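Local coordinates for beta-N-acetylglucosaminidase-like protein Glycoside hydrolase family 20 (Flavobacterium johnsoniae, PDB 6YHH), which probably hydrolyses terminal N-acetylhexosamine residues from chitin-derived oligosaccharides, as a chitobiase of glycoside hydrolase family 20, at residues 365-370 / 381-386; 405-410 / 442-447; 341-346 / 369-374; 394-399 / 428-433. All coordinates share one frame; numbering follows the deposited sequence.

Interaction 1: 365-370 / 381-386; sequences GWEEIL and HSWRGP
Two neighbouring parallel strands of the family 20 TIM barrel, 362-366 and 379-382, meet here at their C-terminal ends, where the active site of such barrels lies. The backbone pairing is short: His381 N gives a hydrogen bond to Gly365 O at 2.8 Å, in the carbonyl plane, and Glu367 N returns a weak one to His381 O as its chain turns into a 3-10 segment.

Aromatic packing follows from Trp366 and His381 being bridge partners with their side chains on the same face of the sheet. They run side by side, and the imidazole lies over the six-membered ring in an offset stack, planes 16° apart, with Trp366 CZ3 above the centre of the histidine ring. The same indole turns its edge toward the face of Trp383 in an offset edge-to-face pair, centroids 5.2 Å apart. Outside the segments, Glu230 OE2 accepts a hydrogen bond from Trp366 NE1, and His381 bonds through its two ring nitrogens to His312 and Ser409.

Carboxylates hold the strand exit. Glu367, extended beyond CG, places OE1 against two successive amides, with Trp383 N on its anti lone pair and Arg384 N above the carboxylate plane; Ser395 OG is a further partner. OE2 makes a long salt bridge of 3.8 Å to Arg384 NH1. The side chains of Trp383 and Glu317, the predicted proton donor, come within about 4 Å at their nearest atoms, and Glu368 OE2 holds the backbone N of Glu317. The other oxygen, Glu368 OE1, receives Trp383 NE1 at 2.9 Å, almost straight at 175° and in the indole plane.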
loop_
_atom_site.group_PDB
_atom_site.type_symbol
_atom_site.label_atom_id
_atom_site.label_comp_id
_atom_site.label_asym_id
_atom_site.label_seq_id
_atom_site.Cartn_x
_atom_site.Cartn_y
_atom_site.Cartn_z
ATOM N N GLY A 365 25.241 12.480 -16.971
ATOM C CA GLY A 365 25.078 11.267 -17.750
ATOM C C GLY A 365 25.870 10.093 -17.238
ATOM O O GLY A 365 26.863 10.253 -16.499
ATOM N N TRP A 366 25.464 8.890 -17.675
ATOM C CA TRP A 366 26.216 7.676 -17.388
ATOM C C TRP A 366 27.618 7.764 -18.032
ATOM O O TRP A 366 27.829 8.489 -19.004
ATOM C CB TRP A 366 25.466 6.465 -17.930
ATOM C CG TRP A 366 24.095 6.295 -17.287
ATOM C CD1 TRP A 366 22.894 6.406 -17.921
ATOM C CD2 TRP A 366 23.790 5.920 -15.919
ATOM N NE1 TRP A 366 21.884 6.259 -17.012
ATOM C CE2 TRP A 366 22.400 5.948 -15.788
ATOM C CE3 TRP A 366 24.563 5.604 -14.768
ATOM C CZ2 TRP A 366 21.754 5.650 -14.615
ATOM C CZ3 TRP A 366 23.910 5.274 -13.613
ATOM C CH2 TRP A 366 22.518 5.283 -13.538
ATOM N N GLU A 367 28.582 7.098 -17.430
ATOM C CA GLU A 367 30.003 7.319 -17.724
ATOM C C GLU A 367 30.390 7.255 -19.199
ATOM O O GLU A 367 31.426 7.846 -19.590
ATOM C CB GLU A 367 30.813 6.328 -16.875
ATOM C CG GLU A 367 30.665 4.880 -17.307
ATOM C CD GLU A 367 31.449 3.957 -16.445
ATOM O OE1 GLU A 367 31.088 3.852 -15.262
ATOM O OE2 GLU A 367 32.419 3.329 -16.972
ATOM N N GLU A 368 29.654 6.507 -20.008
ATOM C CA GLU A 368 29.929 6.461 -21.459
ATOM C C GLU A 368 30.032 7.793 -22.121
ATOM O O GLU A 368 30.776 7.906 -23.145
ATOM C CB GLU A 368 29.003 5.555 -22.235
ATOM C CG GLU A 368 29.059 4.100 -21.768
ATOM C CD GLU A 368 28.007 3.698 -20.735
ATOM O OE1 GLU A 368 27.770 4.505 -19.790
ATOM O OE2 GLU A 368 27.451 2.538 -20.853
ATOM N N ILE A 369 29.394 8.818 -21.564
ATOM C CA ILE A 369 29.453 10.133 -22.164
ATOM C C ILE A 369 30.818 10.797 -22.120
ATOM O O ILE A 369 31.080 11.774 -22.868
ATOM C CB ILE A 369 28.376 11.144 -21.647
ATOM C CG1 ILE A 369 28.595 11.541 -20.195
ATOM C CG2 ILE A 369 26.958 10.546 -21.869
ATOM C CD1 ILE A 369 27.797 12.758 -19.772
ATOM N N LEU A 370 31.676 10.316 -21.250
ATOM C CA LEU A 370 32.982 10.931 -21.090
ATOM C C LEU A 370 34.002 10.495 -22.159
ATOM O O LEU A 370 34.516 9.380 -22.112
ATOM C CB LEU A 370 33.478 10.647 -19.661
ATOM C CG LEU A 370 34.811 11.216 -19.230
ATOM C CD1 LEU A 370 34.975 12.651 -19.619
ATOM C CD2 LEU A 370 35.253 10.961 -17.787
ATOM N N HIS A 381 28.335 9.892 -14.194
ATOM C CA HIS A 381 27.723 8.914 -13.325
ATOM C C HIS A 381 28.436 7.576 -13.543
ATOM O O HIS A 381 28.242 6.901 -14.545
ATOM C CB HIS A 381 26.217 8.869 -13.617
ATOM C CG HIS A 381 25.414 8.275 -12.521
ATOM N ND1 HIS A 381 24.049 8.386 -12.505
ATOM C CD2 HIS A 381 25.763 7.558 -11.410
ATOM C CE1 HIS A 381 23.572 7.793 -11.426
ATOM N NE2 HIS A 381 24.578 7.251 -10.752
ATOM N N SER A 382 29.301 7.220 -12.581
ATOM C CA SER A 382 30.116 6.043 -12.645
ATOM C C SER A 382 29.339 4.798 -12.220
ATOM O O SER A 382 28.955 4.673 -11.048
ATOM C CB SER A 382 31.335 6.231 -11.715
ATOM O OG SER A 382 32.176 5.083 -11.703
ATOM N N TRP A 383 29.208 3.851 -13.144
ATOM C CA TRP A 383 28.390 2.654 -12.948
ATOM C C TRP A 383 28.997 1.320 -13.351
ATOM O O TRP A 383 28.553 0.244 -12.793
ATOM C CB TRP A 383 27.052 2.820 -13.644
ATOM C CG TRP A 383 27.082 2.617 -15.124
ATOM C CD1 TRP A 383 27.307 3.553 -16.049
ATOM C CD2 TRP A 383 26.758 1.408 -15.847
ATOM N NE1 TRP A 383 27.185 3.043 -17.329
ATOM C CE2 TRP A 383 26.838 1.722 -17.241
ATOM C CE3 TRP A 383 26.451 0.094 -15.471
ATOM C CZ2 TRP A 383 26.612 0.772 -18.227
ATOM C CZ3 TRP A 383 26.185 -0.830 -16.458
ATOM C CH2 TRP A 383 26.321 -0.501 -17.822
ATOM N N ARG A 384 30.030 1.336 -14.189
ATOM C CA ARG A 384 30.624 0.094 -14.687
ATOM C C ARG A 384 31.709 -0.428 -13.801
ATOM O O ARG A 384 32.469 0.327 -13.204
ATOM C CB ARG A 384 31.063 0.313 -16.128
ATOM C CG ARG A 384 29.916 0.697 -17.031
ATOM C CD ARG A 384 30.369 1.066 -18.403
ATOM N NE ARG A 384 30.917 -0.075 -19.011
ATOM C CZ ARG A 384 31.897 0.051 -19.881
ATOM N NH1 ARG A 384 32.390 1.284 -20.138
ATOM N NH2 ARG A 384 32.381 -1.039 -20.457
ATOM N N GLY A 385 31.817 -1.741 -13.765
ATOM C CA GLY A 385 32.741 -2.428 -12.895
ATOM C C GLY A 385 32.918 -3.857 -13.401
ATOM O O GLY A 385 32.815 -4.120 -14.591
ATOM N N PRO A 386 33.153 -4.804 -12.516
ATOM C CA PRO A 386 33.446 -6.154 -13.000
ATOM C C PRO A 386 32.373 -6.847 -13.828
ATOM O O PRO A 386 32.684 -7.641 -14.680
ATOM C CB PRO A 386 33.755 -6.943 -11.705
ATOM C CG PRO A 386 33.047 -6.149 -10.619
ATOM C CD PRO A 386 33.247 -4.700 -11.061
#

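Interaction 2: 405-410 / 442-447; sequences KTVLSN and RILGGE
Ser409 keeps OG beside its own backbone N, anti to the carbonyl carbon (chi1 -71°), and this turns the hydroxyl onto Glu447 O, to which it donates at 2.7 Å from above the carbonyl plane. Val407 has CG1 anti to the backbone N (chi1 174°), which sends that methyl over Gly446 CA at 3.9 Å, while CG2 faces Leu444 CB. Leu444, its CG anti to the carbonyl carbon, crosses Lys405 obliquely and lays CD1 4.0 Å from Lys405 CB.

The backbones run parallel and exchange four hydrogen bonds. Thr406 N reaches Arg442 O, and Leu444 N answers to Thr406 O, both nearly along the C=O axis. Further on, Leu408 N to Gly445 O is the straightest at 174°, and Glu447 N closes on Leu408 O. Gly445 adopts a backbone conformation in which a CB would press hard on the carbonyl O of Leu444. At Gly446 the strands draw close, with Leu408 O only 3.0 Å from Gly446 CA.

The carboxylate of Glu447, at the end of an extended chain, is held by His179 and Trp146, so this buried group is satisfied by partners beyond the pair. Strand 406-408 has strand 379-382 on its other flank, while strand 443-450 pairs next with 146-152. Helix 394-401 packs on the face bearing Thr406 and Leu408, as the outer helices of a TIM barrel do; Trp146 touches Val407 and Leu444.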
loop_
_atom_site.group_PDB
_atom_site.type_symbol
_atom_site.label_atom_id
_atom_site.label_comp_id
_atom_site.label_asym_id
_atom_site.label_seq_id
_atom_site.Cartn_x
_atom_site.Cartn_y
_atom_site.Cartn_z
ATOM N N LYS A 405 33.062 16.303 -11.984
ATOM C CA LYS A 405 32.357 15.884 -10.783
ATOM C C LYS A 405 31.666 14.560 -11.047
ATOM O O LYS A 405 31.230 14.369 -12.172
ATOM C CB LYS A 405 31.321 16.876 -10.405
ATOM C CG LYS A 405 31.903 18.220 -10.050
ATOM C CD LYS A 405 30.929 19.228 -9.534
ATOM C CE LYS A 405 29.899 19.697 -10.551
ATOM N NZ LYS A 405 30.623 20.297 -11.727
ATOM N N THR A 406 31.674 13.690 -10.045
ATOM C CA THR A 406 31.234 12.299 -10.261
ATOM C C THR A 406 30.330 11.807 -9.132
ATOM O O THR A 406 30.518 12.175 -8.020
ATOM C CB THR A 406 32.470 11.391 -10.423
ATOM O OG1 THR A 406 33.228 11.842 -11.584
ATOM C CG2 THR A 406 32.131 10.025 -10.757
ATOM N N VAL A 407 29.437 10.887 -9.476
ATOM C CA VAL A 407 28.602 10.168 -8.513
ATOM C C VAL A 407 28.808 8.698 -8.765
ATOM O O VAL A 407 28.806 8.266 -9.922
ATOM C CB VAL A 407 27.075 10.511 -8.761
ATOM C CG1 VAL A 407 26.164 9.661 -7.873
ATOM C CG2 VAL A 407 26.797 11.976 -8.472
ATOM N N LEU A 408 29.011 7.925 -7.686
ATOM C CA LEU A 408 29.256 6.502 -7.769
ATOM C C LEU A 408 27.926 5.739 -7.606
ATOM O O LEU A 408 27.231 5.831 -6.580
ATOM C CB LEU A 408 30.231 6.047 -6.739
ATOM C CG LEU A 408 30.639 4.596 -6.916
ATOM C CD1 LEU A 408 31.335 4.307 -8.233
ATOM C CD2 LEU A 408 31.434 3.960 -5.771
ATOM N N SER A 409 27.566 4.967 -8.623
ATOM C CA SER A 409 26.544 3.891 -8.490
ATOM C C SER A 409 27.072 2.461 -8.617
ATOM O O SER A 409 26.418 1.543 -8.085
ATOM C CB SER A 409 25.307 4.100 -9.406
ATOM O OG SER A 409 24.565 5.190 -8.890
ATOM N N ASN A 410 28.203 2.260 -9.281
ATOM C CA ASN A 410 28.815 0.943 -9.300
ATOM C C ASN A 410 28.978 0.422 -7.860
ATOM O O ASN A 410 29.429 1.206 -6.988
ATOM C CB ASN A 410 30.237 0.996 -9.901
ATOM C CG ASN A 410 30.828 -0.394 -10.054
ATOM O OD1 ASN A 410 31.682 -0.835 -9.247
ATOM N ND2 ASN A 410 30.209 -1.169 -10.957
ATOM N N ARG A 442 35.583 16.477 -5.929
ATOM C CA ARG A 442 34.753 16.175 -7.110
ATOM C C ARG A 442 33.885 14.932 -6.894
ATOM O O ARG A 442 33.036 14.692 -7.725
ATOM C CB ARG A 442 35.632 15.957 -8.344
ATOM C CG ARG A 442 36.195 17.276 -8.893
ATOM C CD ARG A 442 37.115 17.076 -10.093
ATOM N NE ARG A 442 37.872 18.322 -10.235
ATOM C CZ ARG A 442 39.201 18.418 -10.352
ATOM N NH1 ARG A 442 40.038 17.386 -10.460
ATOM N NH2 ARG A 442 39.709 19.650 -10.348
ATOM N N ILE A 443 34.164 14.096 -5.889
ATOM C CA ILE A 443 33.312 12.957 -5.611
ATOM C C ILE A 443 32.082 13.451 -4.856
ATOM O O ILE A 443 32.102 13.749 -3.632
ATOM C CB ILE A 443 34.054 11.893 -4.825
ATOM C CG1 ILE A 443 35.285 11.410 -5.600
ATOM C CG2 ILE A 443 33.164 10.687 -4.575
ATOM C CD1 ILE A 443 36.284 10.578 -4.802
ATOM N N LEU A 444 31.025 13.661 -5.580
ATOM C CA LEU A 444 29.837 14.272 -4.969
ATOM C C LEU A 444 29.163 13.300 -3.984
ATOM O O LEU A 444 28.528 13.732 -3.011
ATOM C CB LEU A 444 28.780 14.679 -6.025
ATOM C CG LEU A 444 29.265 15.688 -7.029
ATOM C CD1 LEU A 444 28.227 16.044 -8.082
ATOM C CD2 LEU A 444 29.698 16.960 -6.316
ATOM N N GLY A 445 29.231 11.994 -4.258
ATOM C CA GLY A 445 28.576 11.028 -3.406
ATOM C C GLY A 445 28.214 9.780 -4.175
ATOM O O GLY A 445 28.941 9.365 -5.099
ATOM N N GLY A 446 27.112 9.141 -3.777
ATOM C CA GLY A 446 26.734 7.862 -4.406
ATOM C C GLY A 446 25.239 7.729 -4.486
ATOM O O GLY A 446 24.490 8.515 -3.884
ATOM N N GLU A 447 24.837 6.690 -5.222
ATOM C CA GLU A 447 23.456 6.412 -5.399
ATOM C C GLU A 447 23.150 4.933 -5.600
ATOM O O GLU A 447 23.736 4.302 -6.482
ATOM C CB GLU A 447 23.046 7.241 -6.576
ATOM C CG GLU A 447 21.668 7.167 -6.990
ATOM C CD GLU A 447 21.442 8.168 -8.162
ATOM O OE1 GLU A 447 21.209 7.675 -9.279
ATOM O OE2 GLU A 447 21.478 9.422 -7.965
#

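Interaction 3: 341-346 / 369-374; sequences NHELQT and ILTKDL
Helix 341-358 begins this contact at His342, whose CB rests on the Thr371 methyl, CG2, at 3.7 Å; the helix meets the loop here near the surface. One residue on, Glu343 passes beside Thr371 with its CA 3.9 Å from Thr371 OG1, while its carboxylate turns back to Lys339 N. Gln345 holds CG anti to the backbone N (chi1 -167°) and runs extended, crossing Ile369 at about a right angle so that NE2 comes to 4.0 Å from Ile369 CG2. That amide is fixed by Gly315 O, in the chain just before the predicted proton donor Glu317.

Thr346 carries most of the contact. With OG1 anti to the carbonyl carbon (chi1 -67°), the hydroxyl points at the loop and donates to Ile369 O at 2.6 Å, approaching from well above the carbonyl plane. The hydroxyl of Thr371, set between its own N and carbonyl carbon, lies 2.7 Å from the same Thr346 OG1, so two loop oxygens converge on one helix oxygen. The other branch, Thr346 CG2, sits 3.5 Å from Leu374 N and against Leu374 CB.

Leu374 N bonds to Thr371 O and closes a type I beta turn from Thr371 to Leu374, and both its ends touch Thr346. The arrangement belongs to the outer layer of a TIM barrel: the helix preceding strand 362-366 packs against the loop that leaves that strand at its catalytic end.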
loop_
_atom_site.group_PDB
_atom_site.type_symbol
_atom_site.label_atom_id
_atom_site.label_comp_id
_atom_site.label_asym_id
_atom_site.label_seq_id
_atom_site.Cartn_x
_atom_site.Cartn_y
_atom_site.Cartn_z
ATOM N N ASN A 341 32.312 5.762 -31.907
ATOM C CA ASN A 341 30.913 5.963 -31.466
ATOM C C ASN A 341 30.864 6.794 -30.197
ATOM O O ASN A 341 29.962 7.614 -30.049
ATOM C CB ASN A 341 30.152 4.637 -31.390
ATOM C CG ASN A 341 29.780 4.116 -32.760
ATOM O OD1 ASN A 341 29.550 4.869 -33.699
ATOM N ND2 ASN A 341 29.752 2.850 -32.886
ATOM N N HIS A 342 31.740 6.501 -29.226
ATOM C CA HIS A 342 31.731 7.294 -27.998
ATOM C C HIS A 342 32.010 8.774 -28.279
ATOM O O HIS A 342 31.363 9.641 -27.678
ATOM C CB HIS A 342 32.737 6.729 -26.996
ATOM C CG HIS A 342 32.229 5.505 -26.303
ATOM N ND1 HIS A 342 30.887 5.246 -26.166
ATOM C CD2 HIS A 342 32.875 4.488 -25.685
ATOM C CE1 HIS A 342 30.726 4.113 -25.504
ATOM N NE2 HIS A 342 31.918 3.643 -25.187
ATOM N N GLU A 343 32.924 9.077 -29.208
ATOM C CA GLU A 343 33.168 10.484 -29.584
ATOM C C GLU A 343 31.929 11.101 -30.207
ATOM O O GLU A 343 31.574 12.263 -29.915
ATOM C CB GLU A 343 34.370 10.617 -30.554
ATOM C CG GLU A 343 35.671 10.331 -29.822
ATOM C CD GLU A 343 36.879 10.433 -30.765
ATOM O OE1 GLU A 343 36.753 10.836 -31.939
ATOM O OE2 GLU A 343 37.964 10.314 -30.243
ATOM N N LEU A 344 31.252 10.324 -31.040
ATOM C CA LEU A 344 30.037 10.836 -31.646
ATOM C C LEU A 344 28.920 11.047 -30.624
ATOM O O LEU A 344 28.131 12.002 -30.668
ATOM C CB LEU A 344 29.605 9.889 -32.749
ATOM C CG LEU A 344 28.246 10.114 -33.431
ATOM C CD1 LEU A 344 28.138 11.486 -34.024
ATOM C CD2 LEU A 344 27.975 9.052 -34.491
ATOM N N GLN A 345 28.843 10.119 -29.667
ATOM C CA GLN A 345 27.839 10.235 -28.610
ATOM C C GLN A 345 28.139 11.416 -27.690
ATOM O O GLN A 345 27.221 12.111 -27.231
ATOM C CB GLN A 345 27.726 8.944 -27.809
ATOM C CG GLN A 345 26.490 8.940 -26.938
ATOM C CD GLN A 345 26.433 7.728 -26.012
ATOM O OE1 GLN A 345 26.779 6.639 -26.388
ATOM N NE2 GLN A 345 26.000 7.941 -24.803
ATOM N N THR A 346 29.413 11.705 -27.458
ATOM C CA THR A 346 29.757 12.890 -26.666
ATOM C C THR A 346 29.398 14.158 -27.451
ATOM O O THR A 346 28.892 15.120 -26.887
ATOM C CB THR A 346 31.256 12.875 -26.370
ATOM O OG1 THR A 346 31.555 11.757 -25.475
ATOM C CG2 THR A 346 31.677 14.214 -25.666
ATOM N N ILE A 369 29.394 8.818 -21.564
ATOM C CA ILE A 369 29.453 10.133 -22.164
ATOM C C ILE A 369 30.818 10.797 -22.120
ATOM O O ILE A 369 31.080 11.774 -22.868
ATOM C CB ILE A 369 28.376 11.144 -21.647
ATOM C CG1 ILE A 369 28.595 11.541 -20.195
ATOM C CG2 ILE A 369 26.958 10.546 -21.869
ATOM C CD1 ILE A 369 27.797 12.758 -19.772
ATOM N N LEU A 370 31.676 10.316 -21.250
ATOM C CA LEU A 370 32.982 10.931 -21.090
ATOM C C LEU A 370 34.002 10.495 -22.159
ATOM O O LEU A 370 34.516 9.380 -22.112
ATOM C CB LEU A 370 33.478 10.647 -19.661
ATOM C CG LEU A 370 34.811 11.216 -19.230
ATOM C CD1 LEU A 370 34.975 12.651 -19.619
ATOM C CD2 LEU A 370 35.253 10.961 -17.787
ATOM N N THR A 371 34.180 11.410 -23.116
ATOM C CA THR A 371 35.350 11.472 -23.986
ATOM C C THR A 371 35.884 12.907 -23.929
ATOM O O THR A 371 35.304 13.759 -23.283
ATOM C CB THR A 371 35.114 10.961 -25.386
ATOM O OG1 THR A 371 34.203 11.825 -26.052
ATOM C CG2 THR A 371 34.605 9.517 -25.361
ATOM N N LYS A 372 37.029 13.177 -24.619
ATOM C CA LYS A 372 37.777 14.406 -24.340
ATOM C C LYS A 372 36.982 15.692 -24.479
ATOM O O LYS A 372 37.152 16.641 -23.682
ATOM C CB LYS A 372 39.097 14.382 -25.168
ATOM C CG LYS A 372 38.861 14.585 -26.620
ATOM N N ASP A 373 36.048 15.789 -25.391
ATOM C CA ASP A 373 35.386 17.063 -25.597
ATOM C C ASP A 373 34.106 17.259 -24.732
ATOM O O ASP A 373 33.383 18.213 -24.940
ATOM C CB ASP A 373 35.009 17.226 -27.059
ATOM C CG ASP A 373 36.214 17.406 -28.003
ATOM O OD1 ASP A 373 37.342 17.521 -27.557
ATOM O OD2 ASP A 373 35.952 17.427 -29.246
ATOM N N LEU A 374 33.759 16.315 -23.848
ATOM C CA LEU A 374 32.713 16.580 -22.878
ATOM C C LEU A 374 33.067 17.755 -22.010
ATOM O O LEU A 374 34.149 17.725 -21.423
ATOM C CB LEU A 374 32.526 15.340 -21.976
ATOM C CG LEU A 374 31.307 15.395 -21.069
ATOM C CD1 LEU A 374 29.992 15.411 -21.834
ATOM C CD2 LEU A 374 31.325 14.238 -20.055
#

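Interaction 4: 394-399 / 428-433; sequences QSLVDA and PMPKGA
Ser395 OG is the best-held polar atom here, gripped by two hydrogen-bond partners outside these segments, Ser382 OG and Glu367 OE1, which tie the helix to the barrel strands. Within the helix, Gln394 NE2 donates to Asp398 OD1, one turn later, at 2.9 Å. The amide meets the oxygen from above the carboxylate plane while OD1 stays nearly in the plane of the amide, and the bond runs alongside the backbone link from Asp398 N to Gln394 O. No hydrogen bond crosses to 428-433; the contact itself is apolar.

Val397 and Leu396 make it. Val397, with CG1 anti to the backbone N (chi1 171°), turns CG2 onto the flank of the Pro430 ring, 3.6 Å from Pro430 CB and just as near to CG. Its other methyl, CG1, meets Ala433 CB more loosely at 4.2 Å. Leu396 crosses Pro430 at about a right angle, tip first: CD2 comes to 4.1 Å from Pro430 CD, and CD1 lies 3.6 Å from Pro428 O.

Ile443 of strand 443-450 touches both Leu396 and Pro430. This is plain packing of the TIM-barrel shell, in which helix 394-401 and the loop before helix 437-441 lie together over the outside of the parallel sheet.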
loop_
_atom_site.group_PDB
_atom_site.type_symbol
_atom_site.label_atom_id
_atom_site.label_comp_id
_atom_site.label_asym_id
_atom_site.label_seq_id
_atom_site.Cartn_x
_atom_site.Cartn_y
_atom_site.Cartn_z
ATOM N N GLN A 394 36.926 2.444 -11.174
ATOM C CA GLN A 394 37.977 3.060 -11.991
ATOM C C GLN A 394 37.434 4.211 -12.854
ATOM O O GLN A 394 38.107 5.186 -13.100
ATOM C CB GLN A 394 38.630 2.015 -12.903
ATOM C CG GLN A 394 39.904 2.510 -13.601
ATOM C CD GLN A 394 41.005 2.883 -12.596
ATOM O OE1 GLN A 394 41.294 2.114 -11.656
ATOM N NE2 GLN A 394 41.549 4.076 -12.735
ATOM N N SER A 395 36.192 4.122 -13.354
ATOM C CA SER A 395 35.722 5.194 -14.170
ATOM C C SER A 395 35.542 6.483 -13.357
ATOM O O SER A 395 35.525 7.596 -13.912
ATOM C CB SER A 395 34.431 4.819 -14.898
ATOM O OG SER A 395 33.427 4.346 -14.000
ATOM N N LEU A 396 35.323 6.315 -12.039
ATOM C CA LEU A 396 35.174 7.457 -11.176
ATOM C C LEU A 396 36.543 8.115 -10.964
ATOM O O LEU A 396 36.653 9.332 -11.027
ATOM C CB LEU A 396 34.552 7.068 -9.823
ATOM C CG LEU A 396 34.507 8.093 -8.715
ATOM C CD1 LEU A 396 33.382 7.880 -7.747
ATOM C CD2 LEU A 396 35.818 8.139 -7.895
ATOM N N VAL A 397 37.518 7.282 -10.665
ATOM C CA VAL A 397 38.935 7.744 -10.510
ATOM C C VAL A 397 39.344 8.496 -11.742
ATOM O O VAL A 397 39.810 9.651 -11.673
ATOM C CB VAL A 397 39.866 6.588 -10.313
ATOM C CG1 VAL A 397 41.305 7.122 -10.383
ATOM C CG2 VAL A 397 39.604 5.966 -8.951
ATOM N N ASP A 398 39.134 7.899 -12.892
ATOM C CA ASP A 398 39.485 8.576 -14.164
ATOM C C ASP A 398 38.767 9.909 -14.405
ATOM O O ASP A 398 39.343 10.864 -14.878
ATOM C CB ASP A 398 39.292 7.637 -15.352
ATOM C CG ASP A 398 40.221 6.396 -15.302
ATOM O OD1 ASP A 398 41.119 6.332 -14.430
ATOM O OD2 ASP A 398 40.018 5.436 -16.099
ATOM N N ALA A 399 37.477 9.978 -14.107
ATOM C CA ALA A 399 36.725 11.164 -14.317
ATOM C C ALA A 399 37.162 12.283 -13.388
ATOM O O ALA A 399 37.315 13.422 -13.820
ATOM C CB ALA A 399 35.228 10.900 -14.084
ATOM N N PRO A 428 32.479 5.406 -2.129
ATOM C CA PRO A 428 32.704 6.284 -3.268
ATOM C C PRO A 428 34.156 6.811 -3.352
ATOM O O PRO A 428 34.597 7.237 -4.455
ATOM C CB PRO A 428 31.733 7.417 -3.022
ATOM C CG PRO A 428 30.663 6.820 -2.128
ATOM C CD PRO A 428 31.407 5.899 -1.243
ATOM N N MET A 429 34.867 6.816 -2.227
ATOM C CA MET A 429 36.298 7.213 -2.203
ATOM C C MET A 429 37.194 6.067 -2.534
ATOM O O MET A 429 37.263 5.037 -1.821
ATOM C CB MET A 429 36.725 7.786 -0.854
ATOM C CG MET A 429 38.142 8.373 -0.830
ATOM S SD MET A 429 38.221 9.977 -1.648
ATOM C CE MET A 429 37.085 10.885 -0.525
ATOM N N PRO A 430 37.878 6.197 -3.666
ATOM C CA PRO A 430 38.748 5.068 -4.037
ATOM C C PRO A 430 39.966 4.967 -3.115
ATOM O O PRO A 430 40.382 5.991 -2.512
ATOM C CB PRO A 430 39.209 5.430 -5.462
ATOM C CG PRO A 430 39.218 6.951 -5.469
ATOM C CD PRO A 430 38.027 7.346 -4.592
ATOM N N LYS A 431 40.475 3.735 -2.988
ATOM C CA LYS A 431 41.750 3.420 -2.280
ATOM C C LYS A 431 42.931 3.505 -3.264
ATOM O O LYS A 431 42.775 3.296 -4.480
ATOM C CB LYS A 431 41.709 2.009 -1.653
ATOM N N GLY A 432 44.094 3.866 -2.726
ATOM C CA GLY A 432 45.340 3.957 -3.490
ATOM C C GLY A 432 45.331 4.696 -4.823
ATOM O O GLY A 432 46.065 4.290 -5.742
ATOM N N ALA A 433 44.534 5.774 -4.939
ATOM C CA ALA A 433 44.524 6.607 -6.151
ATOM C C ALA A 433 45.314 7.943 -5.984
ATOM O O ALA A 433 45.342 8.799 -6.894
ATOM C CB ALA A 433 43.076 6.862 -6.589
#

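Interactions 1 and 2 lie in the barrel wall and share its sheet: strands 379-382 and 406-408 are neighbours, joined where His381 NE2 meets Ser409 OG. Interaction 1 adds stacked rings and carboxylates that grip backbone and indole N-H groups beside the predicted proton donor, whereas interaction 2 is chiefly backbone pairing away from it. Interactions 3 and 4 belong to the surrounding layer. In interaction 3, only partly buried, the hydroxyl of Thr346 on the helix meets a loop carbonyl and the loop hydroxyl of Thr371; that loop shares Ile369 and Leu370 with interaction 1. Interaction 4 is buried and apolar, closing over the strands of interaction 2. Leu370 packs on Ala399, linking interactions 3 and 4.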